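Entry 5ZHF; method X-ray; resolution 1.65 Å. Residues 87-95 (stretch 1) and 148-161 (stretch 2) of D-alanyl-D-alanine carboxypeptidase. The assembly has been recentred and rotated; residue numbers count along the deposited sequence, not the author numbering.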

# COMPACT_ATOMS: atom_id res chain seq x y z
N ASP A 87 -18.57 -4.43 -11.14
CA ASP A 87 -19.16 -3.13 -10.91
C ASP A 87 -18.80 -2.07 -11.96
O ASP A 87 -19.07 -0.90 -11.77
N GLY A 88 -18.18 -2.49 -13.05
CA GLY A 88 -17.72 -1.55 -14.09
C GLY A 88 -16.54 -0.68 -13.70
O GLY A 88 -16.32 0.39 -14.29
N VAL A 89 -15.74 -1.15 -12.74
CA VAL A 89 -14.59 -0.40 -12.25
C VAL A 89 -13.35 -1.22 -12.64
O VAL A 89 -13.29 -2.41 -12.36
N TYR A 90 -12.40 -0.60 -13.34
CA TYR A 90 -11.30 -1.34 -13.98
C TYR A 90 -9.93 -0.95 -13.43
O TYR A 90 -9.33 0.04 -13.88
N PRO A 91 -9.44 -1.66 -12.40
CA PRO A 91 -8.16 -1.29 -11.81
C PRO A 91 -6.97 -2.00 -12.43
O PRO A 91 -7.13 -2.97 -13.17
N ILE A 92 -5.78 -1.53 -12.09
CA ILE A 92 -4.53 -2.19 -12.44
C ILE A 92 -3.63 -2.17 -11.21
O ILE A 92 -3.75 -1.27 -10.36
N VAL A 93 -2.70 -3.11 -11.15
CA VAL A 93 -1.67 -3.10 -10.11
C VAL A 93 -0.49 -2.32 -10.67
O VAL A 93 0.29 -2.82 -11.48
N ALA A 94 -0.39 -1.07 -10.25
CA ALA A 94 0.72 -0.23 -10.69
C ALA A 94 2.05 -0.67 -10.06
O ALA A 94 3.10 -0.57 -10.67
N SER A 95 2.01 -1.18 -8.82
CA SER A 95 3.22 -1.57 -8.13
C SER A 95 2.89 -2.54 -7.02
O SER A 95 2.03 -2.26 -6.17
N ILE A 148 -2.82 0.47 -6.46
CA ILE A 148 -3.85 0.12 -7.40
C ILE A 148 -4.26 1.43 -8.06
O ILE A 148 -4.64 2.36 -7.36
N ASN A 149 -4.15 1.50 -9.38
CA ASN A 149 -4.60 2.66 -10.14
C ASN A 149 -5.72 2.26 -11.06
O ASN A 149 -6.08 1.09 -11.18
N ALA A 150 -6.27 3.24 -11.77
CA ALA A 150 -7.25 2.97 -12.80
C ALA A 150 -6.61 2.61 -14.13
O ALA A 150 -5.48 3.03 -14.41
N ASP A 151 -7.32 1.83 -14.95
CA ASP A 151 -6.83 1.50 -16.28
C ASP A 151 -6.80 2.75 -17.19
O ASP A 151 -6.10 2.73 -18.19
N GLY A 152 -7.53 3.80 -16.83
CA GLY A 152 -7.50 5.10 -17.53
C GLY A 152 -8.59 5.20 -18.57
O GLY A 152 -9.37 6.18 -18.58
N ILE A 153 -8.66 4.17 -19.42
CA ILE A 153 -9.61 4.11 -20.52
C ILE A 153 -11.06 3.76 -20.16
O ILE A 153 -11.95 4.32 -20.76
N HIS A 154 -11.28 2.88 -19.18
CA HIS A 154 -12.64 2.56 -18.71
C HIS A 154 -13.00 3.25 -17.41
O HIS A 154 -14.17 3.55 -17.19
N SER A 155 -12.00 3.51 -16.56
CA SER A 155 -12.21 4.15 -15.27
C SER A 155 -11.18 5.25 -15.04
O SER A 155 -10.04 5.14 -15.52
N THR A 156 -11.57 6.27 -14.28
CA THR A 156 -10.66 7.29 -13.78
C THR A 156 -10.07 6.85 -12.44
O THR A 156 -10.65 5.99 -11.77
N GLY A 157 -8.97 7.48 -12.05
CA GLY A 157 -8.33 7.26 -10.74
C GLY A 157 -9.32 7.37 -9.59
O GLY A 157 -9.42 6.47 -8.76
N ASN A 158 -10.08 8.47 -9.58
CA ASN A 158 -11.02 8.73 -8.49
C ASN A 158 -12.15 7.72 -8.39
O ASN A 158 -12.60 7.41 -7.28
N GLU A 159 -12.59 7.17 -9.51
CA GLU A 159 -13.59 6.09 -9.52
C GLU A 159 -13.04 4.81 -8.85
O GLU A 159 -13.72 4.17 -8.05
N VAL A 160 -11.83 4.44 -9.23
CA VAL A 160 -11.15 3.29 -8.64
C VAL A 160 -10.86 3.52 -7.15
O VAL A 160 -11.10 2.63 -6.35
N TYR A 161 -10.36 4.71 -6.80
CA TYR A 161 -10.03 5.00 -5.40
C TYR A 161 -11.26 4.98 -4.52
O TYR A 161 -11.24 4.44 -3.40

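How do the side chains meet where the two strands pair? Ile 148 and Asn 149 pair antiparallel with Val 93 and Ile 92; being consecutive in an extended strand, their side chains leave opposite faces of the sheet. On the face shared with Val 93, Ile 148 (chi1 m, chi2 t) brings CG2 to 3.5 Å from Pro 91 CB. On the other, Asn 149 (m) lies beside Ile 92 (p, t), with Asn 149 CB 4.0 Å from Ile 92 CG1. Ile 92 N donates to Asn 149 O at 2.8 Å.

What takes over where the strand ends? The CA-to-CB bond of Ala 150 points away, but Asp 151 N continues the ladder by donating to Tyr 90 O at 2.9 Å. The Asp 151 side chain (p) holds its own loop together: OD1 accepts from His 154 N at 2.9 Å and Ser 155 N at 3.2 Å, while OD2 accepts from His 154 ND1 at 2.8 Å. Asp 151 CB also touches Ile 92 CG2 at 3.9 Å.

How does the loop receive Tyr 90? His 154 (m) points toward stretch 1, its CB 3.6 Å from Tyr 90 CD1 (m) and its CG over one face of the tyrosine ring; the two rings meet obliquely. Ser 155 (m) also points inward, and its OG accepts from Tyr 90 N at 2.9 Å. Water 1 lies 2.7 Å from Ser 155 OG and donates to Gly 88 O at 2.9 Å and Glu 159 OE1 at 3.2 Å, bridging the stretches.

What does the helix contribute? Thr 156 (p) caps it, OG1 accepting from Glu 159 N at 3.2 Å. Val 160 (t) adds apolar contacts: its CG2 lies 3.8 Å from Val 89 CG1 (t), its CG1 4.1 Å from Pro 91 CB.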

# COMPACT_ATOMS: atom_id res chain seq x y z
CB ASP A 87 -18.78 -2.60 -9.52
CG ASP A 87 -19.53 -3.28 -8.40
OD1 ASP A 87 -20.66 -3.75 -8.61
OD2 ASP A 87 -18.98 -3.29 -7.27
CB VAL A 89 -14.69 -0.21 -10.71
CG1 VAL A 89 -13.40 0.36 -10.17
CG2 VAL A 89 -15.86 0.71 -10.38
CB TYR A 90 -11.38 -1.14 -15.51
CG TYR A 90 -12.55 -1.88 -16.06
CD1 TYR A 90 -13.82 -1.30 -16.05
CD2 TYR A 90 -12.42 -3.19 -16.49
CE1 TYR A 90 -14.92 -1.99 -16.52
CE2 TYR A 90 -13.52 -3.90 -16.95
CZ TYR A 90 -14.75 -3.30 -16.95
OH TYR A 90 -15.84 -4.01 -17.43
CB PRO A 91 -8.31 -1.71 -10.32
CG PRO A 91 -9.40 -2.74 -10.33
CD PRO A 91 -10.13 -2.71 -11.63
CB ILE A 92 -3.78 -1.48 -13.61
CG1 ILE A 92 -3.40 -0.05 -13.23
CG2 ILE A 92 -4.64 -1.47 -14.88
CD1 ILE A 92 -2.46 0.62 -14.24
CB VAL A 93 -1.24 -4.51 -9.69
CG1 VAL A 93 -0.13 -4.42 -8.63
CG2 VAL A 93 -2.43 -5.33 -9.18
CB ALA A 94 0.40 1.23 -10.40
CB SER A 95 3.91 -0.35 -7.51
OG SER A 95 5.09 -0.73 -6.81
CB ILE A 148 -5.06 -0.56 -6.73
CG1 ILE A 148 -4.62 -1.88 -6.08
CG2 ILE A 148 -6.15 -0.79 -7.79
CD1 ILE A 148 -5.68 -2.49 -5.16
CB ASN A 149 -3.43 3.26 -10.92
CG ASN A 149 -2.48 4.04 -10.05
OD1 ASN A 149 -2.84 4.54 -8.97
ND2 ASN A 149 -1.26 4.20 -10.54
CB ALA A 150 -8.15 4.17 -12.97
CB ASP A 151 -7.52 0.30 -16.92
CG ASP A 151 -8.89 0.61 -17.50
OD1 ASP A 151 -9.48 1.69 -17.26
OD2 ASP A 151 -9.36 -0.31 -18.18
CB ILE A 153 -9.12 3.21 -21.69
CG1 ILE A 153 -8.87 1.77 -21.25
CG2 ILE A 153 -7.86 3.81 -22.33
CD1 ILE A 153 -8.52 0.83 -22.40
CB HIS A 154 -12.84 1.06 -18.52
CG HIS A 154 -12.62 0.26 -19.75
ND1 HIS A 154 -11.47 -0.47 -19.96
CD2 HIS A 154 -13.39 0.10 -20.86
CE1 HIS A 154 -11.54 -1.06 -21.14
NE2 HIS A 154 -12.70 -0.74 -21.70
CB SER A 155 -12.11 3.09 -14.16
OG SER A 155 -13.06 2.03 -14.34
CB THR A 156 -11.38 8.61 -13.48
OG1 THR A 156 -12.40 8.39 -12.49
CG2 THR A 156 -11.99 9.21 -14.75
CB ASN A 158 -11.56 10.16 -8.58
CG ASN A 158 -10.49 11.19 -8.25
OD1 ASN A 158 -9.69 11.00 -7.33
ND2 ASN A 158 -10.46 12.28 -9.00
CB GLU A 159 -14.04 5.77 -10.95
CG GLU A 159 -14.97 6.85 -11.49
CD GLU A 159 -15.23 6.78 -12.99
OE1 GLU A 159 -14.47 6.17 -13.76
OE2 GLU A 159 -16.23 7.40 -13.40
CB VAL A 160 -9.86 2.95 -9.42
CG1 VAL A 160 -8.98 1.96 -8.65
CG2 VAL A 160 -10.24 2.41 -10.79
CB TYR A 161 -9.28 6.33 -5.24
CG TYR A 161 -7.99 6.45 -6.03
CD1 TYR A 161 -7.19 5.33 -6.32
CD2 TYR A 161 -7.54 7.69 -6.46
CE1 TYR A 161 -6.00 5.45 -7.01
CE2 TYR A 161 -6.36 7.80 -7.18
CZ TYR A 161 -5.59 6.68 -7.44
OH TYR A 161 -4.42 6.81 -8.15
O HOH W 1 -15.42 3.10 -13.67